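Local coordinates for protein Cfl (Pectobacterium brasiliense, PDB 7A9J) that acts as a coronafacic acid ligase of the ATP-dependent AMP-binding enzyme family, probably activating carboxylic acids for amide formation, at residues H287-N292 against E324-H329; L318-F323 against I440-I445; R411-N414 against L418-L421; V455-V458 against G464-I467; Y487-D490 against K496-S499. The protein carries 1 engineered substitution. All coordinates share one frame; numbering follows the deposited sequence.

In the fold
The contacts run from the AMP-binding part of the chain into its C-terminal domain. Contact 1 packs helix 283-294 against helix 316-326, and contact 2 carries the latter helix across to helix 437-445; their centres lie about 13 Å apart, and Ile-290 of contact 1 touches Phe-322 of contact 2. Contacts 4 and 5, with centres about 14 Å apart, lie within the C-terminal domain, where Ile-467 O accepts a probable hydrogen bond from Ser-499 N at 2.8 Å. Contact 2 reaches both through Glu-441 with Val-455 and Thr-443 with Tyr-487. The hairpin of contact 3 touches none of the others; its Leu-418 side chain lies about 13 Å from the bound indenone carboxylic acid.

Contact 1: residues H287-N292 against E324-H329; sequences HKIIKN and ECFGSH
Ile-289 and Ile-290 of one helix receive the phenyl ring of Phe-326, which ends the other. With CG anti to the carbonyl carbon of its own residue (chi1 -62°), Phe-326 is directed at the facing backbone, and its far rim enters between the two isoleucines. Ile-289 meets it with its CG2 branch, 3.7 Å from Phe-326 CZ, the two side chains crossing at about a right angle. Ile-290 uses CG1 instead, 3.9 Å from Phe-326 CE2 and close to the ring plane, so this approach is to the edge. The carbonyl oxygen of Ile-289 also lies in the ring plane, 3.8 Å from Phe-326 CZ. In the fold, helices 283-294 and 316-326 each follow one of the neighbouring parallel strands 278-281 and 306-311 of the AMP-binding region, and this contact sets the middle of the first helix against the last turn of the second. Gly-327, with positive phi, then takes the chain out of the second helix. Cys-325 sits above one face of the Phe-326 ring with its sulfur toward the rim, and the same SG lies 4.3 Å from Ile-290 CG2. Leu-302 packs on both Ile-289 and Phe-326, while Phe-322 brings a second ring against Phe-326.

Contact 2: residues L318-F323 against I440-I445; sequences LSQKFF and IENTLI
Gln-320 and Asn-442 reach each other across a domain boundary: helix 316-326 belongs to the AMP-binding region, helix 437-445 to the C-terminal domain. The backbones stay well apart, the nearest CA atoms, of Gln-320 and Ile-445, being 10.2 Å from each other, so the gap is spanned mainly by the extended Gln-320, with Asn-442 meeting it. The glutamine chain (chi2 166°) presents its amide obliquely to that of Asn-442, whose plane is turned 56° from it. From this position Gln-320 NE2 gives a weak hydrogen bond to Asn-442 OD1, 3.4 Å long and fairly straight at 158°. The other oxygen and nitrogen of the two amides look to further partners. Gln-320 OE1 accepts a hydrogen bond from Gln-446 NE2, which also donates to the backbone oxygen of Asn-442, and Asn-442 ND2 donates to the backbone oxygen of Asn-353. Each amide thus has a firmer partner besides the weak bond between them, and Gln-446 ties the glutamine to the backbone of helix 437-445. The two segments bury just 99 Å² between them. Ile-445 adds an apolar flank: its CB branches so that CG2 stands between the backbone nitrogen and the carbonyl carbon, 4.1 Å from Gln-320 OE1.

Contact 3: residues R411-N414 against L418-L421; sequences RQEN and LIFL
Ile-419 meets Arg-411 and Glu-413 along nearly the whole of its side chain. At the root, Ile-419 CB lies 3.5 Å from Arg-411 O, the same oxygen that accepts the hydrogen bond of the Ile-419 amide. A chi1 of -65° sends CG2 anti to the backbone nitrogen, over one face of the Arg-411 guanidinium and 3.7 Å from NH2; the two side chains lie side by side and point the same way. CG1 is left to meet the aliphatic part of Glu-413, 3.5 Å from its CG. At the tip, Ile-419 CD1 reaches the carboxylate, 3.8 Å from Glu-413 OE1, where the glutamate chain is bent at chi2.

This packing rides on an antiparallel hairpin. Arg-411 and Ile-419 form a hydrogen-bonded pair, Arg-411 N to Ile-419 O at 3.1 Å and Ile-419 N to Arg-411 O at 2.8 Å. Gln-412 and Leu-418 make the adjoining non-hydrogen-bonded pair, with their side chains on the other face, where Leu-418 CD2 lies 3.8 Å from Gln-412 CB. The charged end of Arg-411 is fixed by a hydrogen bond from NH1 to Asn-375 OD1, while Leu-421 packs obliquely near the same guanidinium.

Beyond the hairpin, strand 418-423 also pairs antiparallel with strand 356-360, Ile-419 resting on Ser-356, and Gln-412 and Leu-418 both lie against Ile-366 of strand 365-368.

Contact 4: residues V455-V458 against G464-I467; sequences VFSV and GERI
Val-458 and Arg-466 face each other as a hydrogen-bonded antiparallel pair, each using its backbone twice. Val-458 N donates to Arg-466 O at 3.0 Å and Arg-466 N to Val-458 O at 2.9 Å, both donors lying in the carbonyl plane. Their side chains run side by side in the same direction, Val-458 CG2 coming within 3.7 Å of Arg-466 NH2. The neighbouring pair, Ser-457 and Ile-467, has no such bonds; there Ser-457 CA lies 3.2 Å from Arg-466 O in a CA-H...O contact. On the face shared by Ser-457 and Ile-467, Val-455 CG1 packs against Ile-467 CG2 at 3.5 Å. Ser-457 OG, standing between its backbone nitrogen and carbonyl carbon (chi1 70°), donates to the anti lone pair of Glu-465 OE1; the separation of 2.5 Å is very short, and its exact value is doubtful.

The two strands form a hairpin in the C-terminal domain, their local axes 145° apart, at one side of a four-stranded sheet completed by strands 500-503 and 533-536.

A second shell sets the polar ends. A bend at chi3 turns the Arg-466 guanidinium so that NH1 forms a salt bridge with Glu-500 and NH2 a hydrogen bond with Tyr-524 OH, and Glu-465 OE2 accepts from Lys-429 N. Ile-428 of strand 428-430 lies against Ser-457, Glu-465 and Ile-467. On the other face, helix 517-522 packs on Phe-456 and Val-458. Val-455 is met by Ile-440 and Leu-444 of helix 437-445.

Contact 5: residues Y487-D490 against K496-S499; sequences YLSD and KHPS
Leu-488 and His-497 are joined by a CH-pi contact. Leu-488 CB stands over one face of the imidazole, 3.7 Å from the ring centroid and 20° off the ring normal, displaced toward the rim on the NE2 side. The ring is carried up to the helix by a His-497 side chain whose CG lies anti to the carbonyl carbon (chi1 -78°).

Apolar contact continues one residue on. Leu-488 CD1 abuts Pro-498 CD of the proline ring at 3.4 Å, tighter than usual for two carbons. Pro-498 in turn rests on Ile-467 and Ala-469, and Leu-488 on Thr-443 and Leu-444, so Leu-488 faces helix 437-445 while Pro-498 faces strand 464-473, where the chain turns from helix 481-491 toward strand 500-503.

Close approaches around the imidazole do not amount to hydrogen bonds. His-497 CE1 lies 3.1 Å from Leu-488 O, while His-497 NE2 is 3.2 Å from Ser-489 N at an angle too poor for a hydrogen bond. The CA of Ser-489 lies at the ring edge, in its plane. Ser-489 OG turns back within its helix to bond Ala-485 O, and a second ring, that of His-494, meets His-497.

Between the two segments, which share no hydrogen bond, the contact rests mainly on dispersion and on the CH-pi contact.

Contact 1: residues H287-N292 against E324-H329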
# COMPACT_ATOMS: atom_id res chain seq x y z
N HIS A 287 6.06 -9.80 -7.21
CA HIS A 287 6.90 -11.01 -7.15
C HIS A 287 6.11 -12.24 -7.58
O HIS A 287 6.62 -13.09 -8.32
CB HIS A 287 7.44 -11.19 -5.74
CG HIS A 287 8.75 -10.50 -5.49
ND1 HIS A 287 8.91 -9.54 -4.51
CD2 HIS A 287 9.95 -10.61 -6.11
CE1 HIS A 287 10.15 -9.08 -4.54
NE2 HIS A 287 10.81 -9.71 -5.50
N LYS A 288 4.87 -12.34 -7.10
CA LYS A 288 4.02 -13.47 -7.48
C LYS A 288 3.71 -13.45 -8.97
O LYS A 288 3.71 -14.49 -9.63
CB LYS A 288 2.73 -13.45 -6.69
CG LYS A 288 2.94 -13.55 -5.18
CD LYS A 288 1.72 -13.06 -4.40
CE LYS A 288 0.88 -14.23 -3.91
NZ LYS A 288 0.88 -14.31 -2.42
N ILE A 289 3.44 -12.26 -9.51
CA ILE A 289 3.16 -12.16 -10.93
C ILE A 289 4.37 -12.64 -11.74
O ILE A 289 4.24 -13.41 -12.71
CB ILE A 289 2.73 -10.71 -11.23
CG1 ILE A 289 1.28 -10.55 -10.69
CG2 ILE A 289 2.74 -10.44 -12.71
CD1 ILE A 289 0.79 -9.13 -10.66
N ILE A 290 5.57 -12.27 -11.30
CA ILE A 290 6.80 -12.71 -11.95
C ILE A 290 6.93 -14.22 -11.86
O ILE A 290 7.25 -14.90 -12.84
CB ILE A 290 8.01 -12.02 -11.29
CG1 ILE A 290 7.97 -10.51 -11.58
CG2 ILE A 290 9.36 -12.71 -11.70
CD1 ILE A 290 8.93 -9.72 -10.71
N LYS A 291 6.68 -14.77 -10.67
CA LYS A 291 6.89 -16.20 -10.48
C LYS A 291 5.93 -17.03 -11.32
O LYS A 291 6.30 -18.10 -11.81
CB LYS A 291 6.76 -16.55 -9.01
CG LYS A 291 7.16 -18.01 -8.75
CD LYS A 291 7.17 -18.39 -7.27
CE LYS A 291 8.54 -18.22 -6.65
NZ LYS A 291 8.65 -19.06 -5.42
N ASN A 292 4.71 -16.54 -11.53
CA ASN A 292 3.74 -17.29 -12.34
C ASN A 292 4.22 -17.47 -13.78
O ASN A 292 3.88 -18.47 -14.42
CB ASN A 292 2.39 -16.58 -12.31
CG ASN A 292 1.77 -16.61 -10.94
OD1 ASN A 292 2.23 -17.33 -10.04
ND2 ASN A 292 0.69 -15.84 -10.77
N GLU A 324 13.28 -7.64 -16.38
CA GLU A 324 13.76 -8.82 -17.08
C GLU A 324 12.59 -9.66 -17.55
O GLU A 324 12.56 -10.17 -18.67
CB GLU A 324 14.66 -9.67 -16.18
CG GLU A 324 15.85 -8.96 -15.54
CD GLU A 324 17.06 -8.84 -16.44
OE1 GLU A 324 17.02 -9.40 -17.57
OE2 GLU A 324 18.05 -8.20 -16.02
N CYS A 325 11.59 -9.78 -16.69
CA CYS A 325 10.49 -10.69 -16.96
C CYS A 325 9.51 -10.09 -17.97
O CYS A 325 9.08 -10.78 -18.90
CB CYS A 325 9.79 -11.03 -15.65
SG CYS A 325 8.45 -12.25 -15.84
N PHE A 326 9.12 -8.83 -17.80
CA PHE A 326 8.07 -8.29 -18.65
C PHE A 326 8.49 -7.15 -19.56
O PHE A 326 7.67 -6.71 -20.37
CB PHE A 326 6.92 -7.78 -17.77
CG PHE A 326 6.29 -8.87 -16.97
CD1 PHE A 326 5.45 -9.78 -17.58
CD2 PHE A 326 6.56 -8.99 -15.61
CE1 PHE A 326 4.87 -10.80 -16.84
CE2 PHE A 326 5.99 -10.00 -14.86
CZ PHE A 326 5.16 -10.91 -15.48
N GLY A 327 9.70 -6.63 -19.42
CA GLY A 327 10.02 -5.41 -20.15
C GLY A 327 9.20 -4.20 -19.72
O GLY A 327 9.05 -3.26 -20.50
N SER A 328 8.63 -4.23 -18.52
CA SER A 328 7.83 -3.13 -17.99
C SER A 328 8.70 -2.41 -16.97
O SER A 328 9.58 -3.02 -16.35
CB SER A 328 6.53 -3.66 -17.36
OG SER A 328 5.65 -2.65 -16.83
N HIS A 329 8.43 -1.12 -16.78
CA HIS A 329 9.33 -0.23 -16.03
C HIS A 329 8.64 0.08 -14.72
O HIS A 329 7.75 0.94 -14.66
CB HIS A 329 9.61 1.03 -16.82
CG HIS A 329 10.12 0.75 -18.21
ND1 HIS A 329 11.46 0.77 -18.52
CD2 HIS A 329 9.47 0.40 -19.36
CE1 HIS A 329 11.62 0.47 -19.80
NE2 HIS A 329 10.42 0.26 -20.33

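Contact 2: residues L318-F323 against I440-I445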
# COMPACT_ATOMS: atom_id res chain seq x y z
N LEU A 318 13.39 -5.55 -7.01
CA LEU A 318 12.18 -6.02 -7.70
C LEU A 318 12.08 -5.41 -9.11
O LEU A 318 11.72 -6.09 -10.07
CB LEU A 318 10.98 -5.64 -6.85
CG LEU A 318 9.58 -5.85 -7.48
CD1 LEU A 318 9.42 -7.24 -7.99
CD2 LEU A 318 8.57 -5.54 -6.40
N SER A 319 12.42 -4.13 -9.26
CA SER A 319 12.28 -3.50 -10.58
C SER A 319 13.18 -4.17 -11.61
O SER A 319 12.82 -4.28 -12.79
CB SER A 319 12.58 -1.99 -10.49
OG SER A 319 13.99 -1.78 -10.56
N GLN A 320 14.38 -4.60 -11.19
CA GLN A 320 15.27 -5.32 -12.09
C GLN A 320 14.64 -6.63 -12.55
O GLN A 320 14.61 -6.94 -13.75
CB GLN A 320 16.63 -5.57 -11.39
CG GLN A 320 17.26 -4.20 -10.86
CD GLN A 320 18.45 -4.33 -9.86
OE1 GLN A 320 18.95 -5.42 -9.56
NE2 GLN A 320 18.89 -3.18 -9.34
N LYS A 321 14.14 -7.43 -11.60
CA LYS A 321 13.49 -8.69 -11.96
C LYS A 321 12.25 -8.44 -12.82
O LYS A 321 11.96 -9.20 -13.75
CB LYS A 321 13.08 -9.45 -10.70
CG LYS A 321 14.25 -9.66 -9.74
CD LYS A 321 13.78 -10.15 -8.38
CE LYS A 321 13.66 -11.66 -8.38
NZ LYS A 321 13.28 -12.20 -7.05
N PHE A 322 11.52 -7.37 -12.52
CA PHE A 322 10.27 -7.11 -13.24
C PHE A 322 10.55 -6.70 -14.67
O PHE A 322 9.82 -7.08 -15.60
CB PHE A 322 9.49 -6.05 -12.50
CG PHE A 322 8.03 -5.98 -12.86
CD1 PHE A 322 7.15 -7.00 -12.46
CD2 PHE A 322 7.52 -4.90 -13.60
CE1 PHE A 322 5.80 -6.95 -12.78
CE2 PHE A 322 6.14 -4.83 -13.94
CZ PHE A 322 5.29 -5.83 -13.53
N PHE A 323 11.60 -5.91 -14.89
CA PHE A 323 11.97 -5.58 -16.27
C PHE A 323 12.46 -6.81 -17.02
O PHE A 323 12.12 -7.01 -18.19
CB PHE A 323 13.06 -4.49 -16.32
CG PHE A 323 13.41 -4.10 -17.73
CD1 PHE A 323 12.57 -3.26 -18.47
CD2 PHE A 323 14.56 -4.60 -18.34
CE1 PHE A 323 12.86 -2.93 -19.78
CE2 PHE A 323 14.87 -4.27 -19.66
CZ PHE A 323 14.03 -3.42 -20.37
N ILE A 440 25.17 -2.93 -0.16
CA ILE A 440 26.06 -4.03 -0.51
C ILE A 440 25.31 -5.11 -1.28
O ILE A 440 25.83 -5.66 -2.26
CB ILE A 440 26.72 -4.63 0.74
CG1 ILE A 440 27.51 -3.57 1.49
CG2 ILE A 440 27.64 -5.80 0.33
CD1 ILE A 440 27.99 -4.05 2.84
N GLU A 441 24.10 -5.45 -0.81
CA GLU A 441 23.26 -6.43 -1.50
C GLU A 441 23.01 -6.02 -2.93
O GLU A 441 23.07 -6.86 -3.85
CB GLU A 441 21.91 -6.58 -0.76
CG GLU A 441 22.01 -7.27 0.60
CD GLU A 441 20.86 -6.92 1.55
OE1 GLU A 441 19.78 -6.40 1.09
OE2 GLU A 441 21.00 -7.21 2.74
N ASN A 442 22.74 -4.73 -3.16
CA ASN A 442 22.47 -4.29 -4.53
C ASN A 442 23.67 -4.53 -5.44
O ASN A 442 23.51 -4.93 -6.59
CB ASN A 442 22.06 -2.82 -4.56
CG ASN A 442 21.79 -2.34 -5.98
OD1 ASN A 442 20.82 -2.75 -6.63
ND2 ASN A 442 22.67 -1.47 -6.48
N THR A 443 24.88 -4.32 -4.92
CA THR A 443 26.07 -4.59 -5.71
C THR A 443 26.23 -6.08 -6.00
O THR A 443 26.51 -6.48 -7.13
CB THR A 443 27.30 -4.05 -4.97
OG1 THR A 443 27.17 -2.63 -4.85
CG2 THR A 443 28.58 -4.39 -5.74
N LEU A 444 26.05 -6.90 -4.96
CA LEU A 444 26.29 -8.34 -5.09
C LEU A 444 25.39 -8.96 -6.15
O LEU A 444 25.86 -9.70 -7.02
CB LEU A 444 26.04 -9.02 -3.74
CG LEU A 444 27.14 -8.81 -2.70
CD1 LEU A 444 26.64 -9.25 -1.34
CD2 LEU A 444 28.43 -9.54 -3.09
N ILE A 445 24.10 -8.65 -6.10
CA ILE A 445 23.17 -9.29 -7.01
C ILE A 445 23.41 -8.93 -8.50
O ILE A 445 22.96 -9.66 -9.39
CB ILE A 445 21.73 -8.97 -6.55
CG1 ILE A 445 20.73 -9.96 -7.16
CG2 ILE A 445 21.35 -7.56 -6.96
CD1 ILE A 445 19.29 -9.63 -6.85

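Contact 3: residues R411-N414 against L418-L421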
# COMPACT_ATOMS: atom_id res chain seq x y z
N ARG A 411 19.97 9.60 1.20
CA ARG A 411 20.84 10.65 0.75
C ARG A 411 20.14 11.29 -0.42
O ARG A 411 19.54 10.58 -1.22
CB ARG A 411 22.21 10.12 0.29
CG ARG A 411 23.05 11.18 -0.34
CD ARG A 411 24.42 10.64 -0.71
NE ARG A 411 24.35 9.56 -1.72
CZ ARG A 411 24.66 8.29 -1.45
NH1 ARG A 411 25.01 7.93 -0.22
NH2 ARG A 411 24.64 7.39 -2.41
N GLN A 412 20.15 12.62 -0.50
CA GLN A 412 19.39 13.26 -1.57
C GLN A 412 20.39 13.66 -2.65
O GLN A 412 21.40 14.28 -2.36
CB GLN A 412 18.64 14.46 -1.03
CG GLN A 412 17.71 15.15 -2.03
CD GLN A 412 17.35 16.48 -1.44
OE1 GLN A 412 16.25 16.67 -0.97
NE2 GLN A 412 18.32 17.39 -1.36
N GLU A 413 20.11 13.26 -3.89
CA GLU A 413 21.02 13.60 -4.98
C GLU A 413 20.71 15.01 -5.49
O GLU A 413 19.68 15.63 -5.14
CB GLU A 413 20.86 12.60 -6.15
CG GLU A 413 21.14 11.12 -5.75
CD GLU A 413 22.47 10.63 -6.26
OE1 GLU A 413 22.46 9.73 -7.12
OE2 GLU A 413 23.53 11.16 -5.82
N ASN A 414 21.57 15.47 -6.38
CA ASN A 414 21.44 16.80 -6.96
C ASN A 414 20.11 17.01 -7.65
O ASN A 414 19.56 18.11 -7.57
CB ASN A 414 22.58 17.00 -7.93
CG ASN A 414 23.90 17.28 -7.19
OD1 ASN A 414 23.87 17.87 -6.09
ND2 ASN A 414 25.03 16.82 -7.73
N LEU A 418 15.88 10.49 -3.84
CA LEU A 418 16.28 10.01 -2.51
C LEU A 418 16.86 8.63 -2.69
O LEU A 418 16.18 7.65 -2.94
CB LEU A 418 15.07 9.99 -1.58
CG LEU A 418 14.64 11.47 -1.40
CD1 LEU A 418 13.30 11.42 -0.70
CD2 LEU A 418 15.68 12.22 -0.46
N ILE A 419 18.18 8.56 -2.62
CA ILE A 419 18.85 7.28 -2.54
C ILE A 419 18.51 6.60 -1.23
O ILE A 419 18.55 7.21 -0.15
CB ILE A 419 20.37 7.51 -2.68
CG1 ILE A 419 20.72 8.05 -4.04
CG2 ILE A 419 21.09 6.23 -2.39
CD1 ILE A 419 20.08 7.41 -5.29
N PHE A 420 18.25 5.32 -1.28
CA PHE A 420 17.76 4.60 -0.11
C PHE A 420 18.90 3.80 0.51
O PHE A 420 19.54 2.99 -0.17
CB PHE A 420 16.58 3.69 -0.48
CG PHE A 420 15.94 3.05 0.70
CD1 PHE A 420 15.03 3.78 1.46
CD2 PHE A 420 16.12 1.71 0.96
CE1 PHE A 420 14.39 3.17 2.53
CE2 PHE A 420 15.47 1.10 2.04
CZ PHE A 420 14.64 1.84 2.82
N LEU A 421 19.16 4.07 1.77
CA LEU A 421 20.29 3.44 2.45
C LEU A 421 19.82 2.42 3.46
O LEU A 421 20.64 1.90 4.27
CB LEU A 421 21.17 4.51 3.13
CG LEU A 421 21.66 5.51 2.08
CD1 LEU A 421 22.47 6.58 2.74
CD2 LEU A 421 22.54 4.74 1.12

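Contact 4: residues V455-V458 against G464-I467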
# COMPACT_ATOMS: atom_id res chain seq x y z
N VAL A 455 22.91 -9.27 3.46
CA VAL A 455 24.11 -8.85 4.19
C VAL A 455 23.70 -8.42 5.60
O VAL A 455 22.68 -7.76 5.78
CB VAL A 455 24.85 -7.72 3.45
CG1 VAL A 455 25.98 -7.11 4.30
CG2 VAL A 455 25.39 -8.20 2.12
N PHE A 456 24.47 -8.84 6.61
CA PHE A 456 24.17 -8.48 7.99
C PHE A 456 25.49 -8.51 8.77
O PHE A 456 26.54 -8.85 8.23
CB PHE A 456 23.19 -9.46 8.66
CG PHE A 456 23.63 -10.94 8.61
CD1 PHE A 456 23.29 -11.72 7.52
CD2 PHE A 456 24.36 -11.54 9.68
CE1 PHE A 456 23.67 -13.05 7.45
CE2 PHE A 456 24.71 -12.92 9.62
CZ PHE A 456 24.38 -13.66 8.51
N SER A 457 25.43 -8.12 10.02
CA SER A 457 26.65 -8.22 10.81
C SER A 457 26.44 -9.10 12.03
O SER A 457 25.31 -9.36 12.45
CB SER A 457 27.16 -6.82 11.25
OG SER A 457 26.28 -6.26 12.23
N VAL A 458 27.57 -9.53 12.58
CA VAL A 458 27.61 -10.27 13.83
C VAL A 458 28.57 -9.55 14.75
O VAL A 458 29.47 -8.81 14.31
CB VAL A 458 28.01 -11.76 13.63
CG1 VAL A 458 26.87 -12.41 12.78
CG2 VAL A 458 29.33 -11.91 12.92
N GLY A 464 34.07 -4.91 16.91
CA GLY A 464 32.72 -4.46 17.19
C GLY A 464 31.72 -5.28 16.40
O GLY A 464 30.92 -6.03 16.96
N GLU A 465 31.78 -5.15 15.08
CA GLU A 465 30.92 -5.90 14.18
C GLU A 465 31.73 -6.44 13.03
O GLU A 465 32.73 -5.85 12.62
CB GLU A 465 29.80 -5.01 13.55
CG GLU A 465 28.78 -4.49 14.54
CD GLU A 465 27.77 -3.53 13.85
OE1 GLU A 465 26.99 -3.98 12.99
OE2 GLU A 465 27.76 -2.32 14.13
N ARG A 466 31.25 -7.53 12.43
CA ARG A 466 31.88 -8.11 11.26
C ARG A 466 30.79 -8.37 10.23
O ARG A 466 29.73 -8.88 10.59
CB ARG A 466 32.59 -9.40 11.65
CG ARG A 466 33.25 -10.16 10.53
CD ARG A 466 34.17 -11.26 11.13
NE ARG A 466 33.43 -12.16 12.00
CZ ARG A 466 32.98 -13.36 11.66
NH1 ARG A 466 33.19 -13.83 10.43
NH2 ARG A 466 32.32 -14.08 12.56
N ILE A 467 31.06 -8.04 8.97
CA ILE A 467 30.03 -8.14 7.93
C ILE A 467 30.01 -9.53 7.33
O ILE A 467 31.04 -10.04 6.88
CB ILE A 467 30.26 -7.08 6.84
CG1 ILE A 467 30.13 -5.70 7.47
CG2 ILE A 467 29.26 -7.27 5.64
CD1 ILE A 467 30.46 -4.58 6.49

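Contact 5: residues Y487-D490 against K496-S499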
# COMPACT_ATOMS: atom_id res chain seq x y z
N TYR A 487 35.44 -8.88 -7.40
CA TYR A 487 34.35 -8.06 -7.95
C TYR A 487 34.02 -6.87 -7.05
O TYR A 487 33.78 -5.76 -7.54
CB TYR A 487 33.12 -8.94 -8.18
CG TYR A 487 31.84 -8.21 -8.50
CD1 TYR A 487 31.57 -7.75 -9.78
CD2 TYR A 487 30.88 -7.99 -7.52
CE1 TYR A 487 30.37 -7.08 -10.07
CE2 TYR A 487 29.71 -7.33 -7.79
CZ TYR A 487 29.45 -6.88 -9.05
OH TYR A 487 28.26 -6.22 -9.28
N LEU A 488 34.01 -7.08 -5.72
CA LEU A 488 33.72 -5.98 -4.81
C LEU A 488 34.86 -4.96 -4.76
O LEU A 488 34.61 -3.76 -4.58
CB LEU A 488 33.41 -6.52 -3.42
CG LEU A 488 32.10 -7.30 -3.28
CD1 LEU A 488 31.91 -7.75 -1.86
CD2 LEU A 488 30.92 -6.46 -3.67
N SER A 489 36.12 -5.40 -4.90
CA SER A 489 37.24 -4.46 -4.96
C SER A 489 37.05 -3.41 -6.04
O SER A 489 37.42 -2.24 -5.86
CB SER A 489 38.53 -5.23 -5.21
OG SER A 489 38.49 -6.46 -4.49
N ASP A 490 36.48 -3.80 -7.18
CA ASP A 490 36.27 -2.87 -8.28
C ASP A 490 35.02 -2.01 -8.10
O ASP A 490 34.88 -1.01 -8.81
CB ASP A 490 36.17 -3.64 -9.60
CG ASP A 490 37.31 -4.64 -9.80
OD1 ASP A 490 38.46 -4.37 -9.36
OD2 ASP A 490 37.06 -5.70 -10.42
N LYS A 496 33.39 -1.53 3.30
CA LYS A 496 32.05 -2.07 3.12
C LYS A 496 32.05 -3.56 2.78
O LYS A 496 30.98 -4.18 2.73
CB LYS A 496 31.33 -1.29 2.01
CG LYS A 496 31.23 0.20 2.26
CD LYS A 496 30.71 0.87 0.99
CE LYS A 496 30.55 2.35 1.15
NZ LYS A 496 30.04 2.93 -0.12
N HIS A 497 33.22 -4.13 2.53
CA HIS A 497 33.32 -5.49 2.04
C HIS A 497 32.94 -6.50 3.13
O HIS A 497 33.43 -6.41 4.27
CB HIS A 497 34.76 -5.80 1.60
CG HIS A 497 35.14 -5.26 0.26
ND1 HIS A 497 34.56 -4.13 -0.30
CD2 HIS A 497 36.04 -5.70 -0.64
CE1 HIS A 497 35.09 -3.91 -1.49
NE2 HIS A 497 36.00 -4.85 -1.72
N PRO A 498 32.20 -7.54 2.77
CA PRO A 498 31.96 -8.63 3.72
C PRO A 498 33.28 -9.23 4.16
O PRO A 498 34.25 -9.28 3.39
CB PRO A 498 31.11 -9.63 2.91
CG PRO A 498 30.40 -8.77 1.86
CD PRO A 498 31.39 -7.66 1.53
N SER A 499 33.34 -9.60 5.42
CA SER A 499 34.45 -10.40 5.91
C SER A 499 34.30 -11.89 5.63
O SER A 499 35.27 -12.65 5.77
CB SER A 499 34.59 -10.19 7.42
OG SER A 499 35.07 -8.90 7.70